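Local coordinates for protein ATP-dependent DNA helicase PIF1 (Candida albicans, PDB 7OTJ) that couples ATP hydrolysis to 5'-3' translocation on DNA, probably unwinding duplexes and G-quadruplexes to keep nuclear and mitochondrial genomes stable, at residues G79-E82 against N83-K87; G208-P211 against D212-R216. All blocks are in the same frame, centred on the assembly; numbering follows the deposited sequence.

Contact 1 (G79-E82 against N83-K87)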
loop_
_atom_site.group_PDB
_atom_site.type_symbol
_atom_site.label_atom_id
_atom_site.label_comp_id
_atom_site.label_asym_id
_atom_site.label_seq_id
_atom_site.Cartn_x
_atom_site.Cartn_y
_atom_site.Cartn_z
ATOM N N GLY A 79 -7.966 13.505 16.569
ATOM C CA GLY A 79 -8.622 14.551 17.330
ATOM C C GLY A 79 -9.350 15.578 16.486
ATOM O O GLY A 79 -9.745 15.310 15.346
ATOM N N LYS A 80 -9.524 16.772 17.034
ATOM C CA LYS A 80 -10.195 17.842 16.320
ATOM C C LYS A 80 -9.183 18.676 15.547
ATOM O O LYS A 80 -8.004 18.751 15.905
ATOM C CB LYS A 80 -10.998 18.718 17.280
ATOM C CG LYS A 80 -10.331 18.979 18.605
ATOM C CD LYS A 80 -11.375 19.337 19.650
ATOM C CE LYS A 80 -12.340 20.402 19.140
ATOM N NZ LYS A 80 -13.524 20.538 20.039
ATOM N N VAL A 81 -9.663 19.291 14.464
ATOM C CA VAL A 81 -8.782 19.974 13.521
ATOM C C VAL A 81 -7.956 21.046 14.221
ATOM O O VAL A 81 -6.797 21.287 13.862
ATOM C CB VAL A 81 -9.604 20.558 12.358
ATOM C CG1 VAL A 81 -8.688 21.209 11.328
ATOM C CG2 VAL A 81 -10.444 19.469 11.714
ATOM N N GLU A 82 -8.532 21.709 15.226
ATOM C CA GLU A 82 -7.780 22.731 15.949
ATOM C C GLU A 82 -6.522 22.147 16.587
ATOM O O GLU A 82 -5.471 22.798 16.613
ATOM C CB GLU A 82 -8.670 23.386 17.010
ATOM C CG GLU A 82 -9.802 24.252 16.455
ATOM C CD GLU A 82 -10.912 23.450 15.786
ATOM O OE1 GLU A 82 -11.047 22.241 16.074
ATOM O OE2 GLU A 82 -11.651 24.036 14.965
ATOM N N ASN A 83 -6.594 20.903 17.065
ATOM C CA ASN A 83 -5.420 20.282 17.670
ATOM C C ASN A 83 -4.473 19.728 16.613
ATOM O O ASN A 83 -3.250 19.852 16.748
ATOM C CB ASN A 83 -5.843 19.173 18.635
ATOM C CG ASN A 83 -6.683 19.688 19.787
ATOM O OD1 ASN A 83 -6.615 20.863 20.146
ATOM N ND2 ASN A 83 -7.478 18.802 20.380
ATOM N N LEU A 84 -5.023 19.100 15.568
ATOM C CA LEU A 84 -4.204 18.605 14.465
ATOM C C LEU A 84 -3.351 19.711 13.858
ATOM O O LEU A 84 -2.214 19.468 13.437
ATOM C CB LEU A 84 -5.092 17.975 13.396
ATOM C CG LEU A 84 -5.906 16.758 13.826
ATOM C CD1 LEU A 84 -6.703 16.238 12.645
ATOM C CD2 LEU A 84 -5.006 15.665 14.403
ATOM N N ILE A 85 -3.894 20.928 13.778
ATOM C CA ILE A 85 -3.151 22.035 13.185
ATOM C C ILE A 85 -1.953 22.403 14.047
ATOM O O ILE A 85 -0.863 22.673 13.529
ATOM C CB ILE A 85 -4.078 23.243 12.967
ATOM C CG1 ILE A 85 -5.105 22.923 11.889
ATOM C CG2 ILE A 85 -3.276 24.471 12.584
ATOM C CD1 ILE A 85 -6.164 23.972 11.746
ATOM N N LYS A 86 -2.130 22.421 15.370
ATOM C CA LYS A 86 -1.005 22.738 16.244
ATOM C C LYS A 86 0.082 21.673 16.146
ATOM O O LYS A 86 1.275 21.998 16.110
ATOM C CB LYS A 86 -1.476 22.902 17.693
ATOM C CG LYS A 86 -2.537 23.981 17.904
ATOM C CD LYS A 86 -2.568 24.481 19.350
ATOM C CE LYS A 86 -2.749 23.348 20.348
ATOM N NZ LYS A 86 -3.985 22.562 20.079
ATOM N N LYS A 87 -0.311 20.398 16.087
ATOM C CA LYS A 87 0.670 19.323 15.962
ATOM C C LYS A 87 1.475 19.468 14.678
ATOM O O LYS A 87 2.704 19.340 14.684
ATOM C CB LYS A 87 -0.023 17.961 16.010
ATOM C CG LYS A 87 0.934 16.783 15.899
ATOM C CD LYS A 87 0.191 15.461 15.949
ATOM C CE LYS A 87 1.159 14.290 15.918
ATOM N NZ LYS A 87 0.463 12.983 16.048
#
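I85 lies one helical turn after V81, and its side chain runs back over the V81 carbonyl. CB of I85 is 3.5 Å from V81 O. CG1, set beside its own backbone N (chi1 -68°), lies over V81 O and is 4.0 Å from V81 CG1. CD1, the tip, goes on to V81 CG1 at 3.8 Å. The two side chains cross at a slant. Both also touch I123 of helix 114-128, so the pair faces that helix. The backbones are joined by a hydrogen bond from I85 N to V81 O, 2.9 Å.

K80 O accepts two N-H groups. L84 N, at 3.0 Å from K80 O, lies in the carbonyl plane and makes a nearly straight bond (168°). N83 N sits above that plane and makes a more bent one (132°). Over this turn the N83 side chain meets K80, with ND2 of N83 3.4 Å from K80 CG. The L84 side chain touches F74, and its CG is 3.6 Å from K80 O. K80 holds the N-cap position, and the whole forms the N-terminal turns of an alpha-helix, 81-90, at the surface of the PIF1-like helicase region.

Contact 2 (G208-P211 against D212-R216)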
loop_
_atom_site.group_PDB
_atom_site.type_symbol
_atom_site.label_atom_id
_atom_site.label_comp_id
_atom_site.label_asym_id
_atom_site.label_seq_id
_atom_site.Cartn_x
_atom_site.Cartn_y
_atom_site.Cartn_z
ATOM N N GLY A 208 -21.592 -6.659 -7.229
ATOM C CA GLY A 208 -21.982 -7.646 -6.251
ATOM C C GLY A 208 -22.829 -8.781 -6.798
ATOM O O GLY A 208 -22.822 -9.873 -6.221
ATOM N N ASN A 209 -23.573 -8.548 -7.878
ATOM C CA ASN A 209 -24.360 -9.605 -8.507
ATOM C C ASN A 209 -23.451 -10.479 -9.366
ATOM O O ASN A 209 -22.837 -9.997 -10.323
ATOM C CB ASN A 209 -25.489 -9.007 -9.345
ATOM C CG ASN A 209 -26.363 -8.053 -8.550
ATOM O OD1 ASN A 209 -26.565 -8.228 -7.348
ATOM N ND2 ASN A 209 -26.885 -7.032 -9.222
ATOM N N VAL A 210 -23.375 -11.762 -9.032
ATOM C CA VAL A 210 -22.466 -12.692 -9.700
ATOM C C VAL A 210 -23.268 -13.775 -10.413
ATOM O O VAL A 210 -23.925 -14.593 -9.752
ATOM C CB VAL A 210 -21.481 -13.311 -8.697
ATOM C CG1 VAL A 210 -20.575 -14.318 -9.392
ATOM C CG2 VAL A 210 -20.672 -12.220 -8.002
ATOM N N PRO A 211 -23.246 -13.824 -11.745
ATOM C CA PRO A 211 -23.990 -14.867 -12.462
ATOM C C PRO A 211 -23.431 -16.250 -12.161
ATOM O O PRO A 211 -22.294 -16.403 -11.706
ATOM C CB PRO A 211 -23.796 -14.501 -13.940
ATOM C CG PRO A 211 -23.334 -13.086 -13.941
ATOM C CD PRO A 211 -22.580 -12.886 -12.665
ATOM N N ASP A 212 -24.257 -17.269 -12.428
ATOM C CA ASP A 212 -23.855 -18.650 -12.167
ATOM C C ASP A 212 -22.571 -19.005 -12.910
ATOM O O ASP A 212 -21.651 -19.597 -12.332
ATOM C CB ASP A 212 -24.982 -19.616 -12.552
ATOM C CG ASP A 212 -26.255 -19.368 -11.770
ATOM O OD1 ASP A 212 -26.242 -18.488 -10.883
ATOM O OD2 ASP A 212 -27.269 -20.039 -12.044
ATOM N N ASP A 213 -22.496 -18.659 -14.198
ATOM C CA ASP A 213 -21.335 -19.045 -14.996
ATOM C C ASP A 213 -20.056 -18.411 -14.463
ATOM O O ASP A 213 -19.007 -19.066 -14.419
ATOM C CB ASP A 213 -21.553 -18.675 -16.462
ATOM C CG ASP A 213 -22.326 -19.725 -17.221
ATOM O OD1 ASP A 213 -22.790 -20.702 -16.597
ATOM O OD2 ASP A 213 -22.463 -19.576 -18.453
ATOM N N THR A 214 -20.118 -17.140 -14.056
ATOM C CA THR A 214 -18.954 -16.505 -13.442
ATOM C C THR A 214 -18.578 -17.214 -12.147
ATOM O O THR A 214 -17.405 -17.541 -11.921
ATOM C CB THR A 214 -19.230 -15.015 -13.182
ATOM O OG1 THR A 214 -19.321 -14.314 -14.428
ATOM C CG2 THR A 214 -18.124 -14.388 -12.339
ATOM N N ALA A 215 -19.570 -17.487 -11.296
ATOM C CA ALA A 215 -19.306 -18.185 -10.041
ATOM C C ALA A 215 -18.721 -19.567 -10.292
ATOM O O ALA A 215 -17.762 -19.975 -9.625
ATOM C CB ALA A 215 -20.586 -18.287 -9.213
ATOM N N ARG A 216 -19.294 -20.311 -11.237
ATOM C CA ARG A 216 -18.742 -21.620 -11.561
ATOM C C ARG A 216 -17.325 -21.508 -12.120
ATOM O O ARG A 216 -16.436 -22.277 -11.736
ATOM C CB ARG A 216 -19.659 -22.331 -12.552
ATOM C CG ARG A 216 -19.270 -23.763 -12.809
ATOM C CD ARG A 216 -18.788 -23.941 -14.228
ATOM N NE ARG A 216 -19.892 -24.014 -15.180
ATOM C CZ ARG A 216 -20.215 -23.051 -16.031
ATOM N NH1 ARG A 216 -19.550 -21.905 -16.065
ATOM N NH2 ARG A 216 -21.225 -23.244 -16.876
#
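This is the N-terminal turn of helix 212-219, entered from the loop that follows helix 196-204, with P211 at the N-cap position. V210 and P211 lie against T214 and A215, the residues that come round on the same side one turn later. P211 O accepts from A215 N at 3.0 Å. The bond is nearly straight (169°), and the donor lies almost on the line of the carbonyl bond. It is the i to i+4 bond that starts the helix.

V210 makes the apolar part with one methyl. Its CG1 stands anti to the backbone N (chi1 178°), which carries it to the helix. There it is 3.8 Å from T214 CG2 and 4.0 Å from A215 CB. The V210 and T214 side chains cross at about a right angle. V210 also touches V499, and A215 touches F494, so loops of the C-terminal part border this side.

P211 meets T214 through CD, 4.0 Å from T214 CB. The T214 hydroxyl bonds to N204 of helix 196-204, which ties the two helices together. D212 OD1 forms a salt bridge with R496. Within the helix, R216 and D213 form a salt bridge, with NH2 of R216 3.0 Å from D213 OD1.

In the fold
Contacts 1 and 2 both lie at the N-terminal starts of helices in the PIF1-like helicase region, one after the other along the chain. They do not touch. Their centres are 47 Å apart, and their nearest atoms about 34 Å. Both lie away from the annotated sites, including the pocket for ADP and tetrafluoroaluminate. Contact 1 is nearer the bound nucleic acid, about 6 Å at the nearest atom, against about 18 Å for contact 2. Contact 2 has small ions beside it: a potassium ion about 4 Å from the P211 side chain and a phosphate, probably from crystallisation, about 4 Å from that of A215.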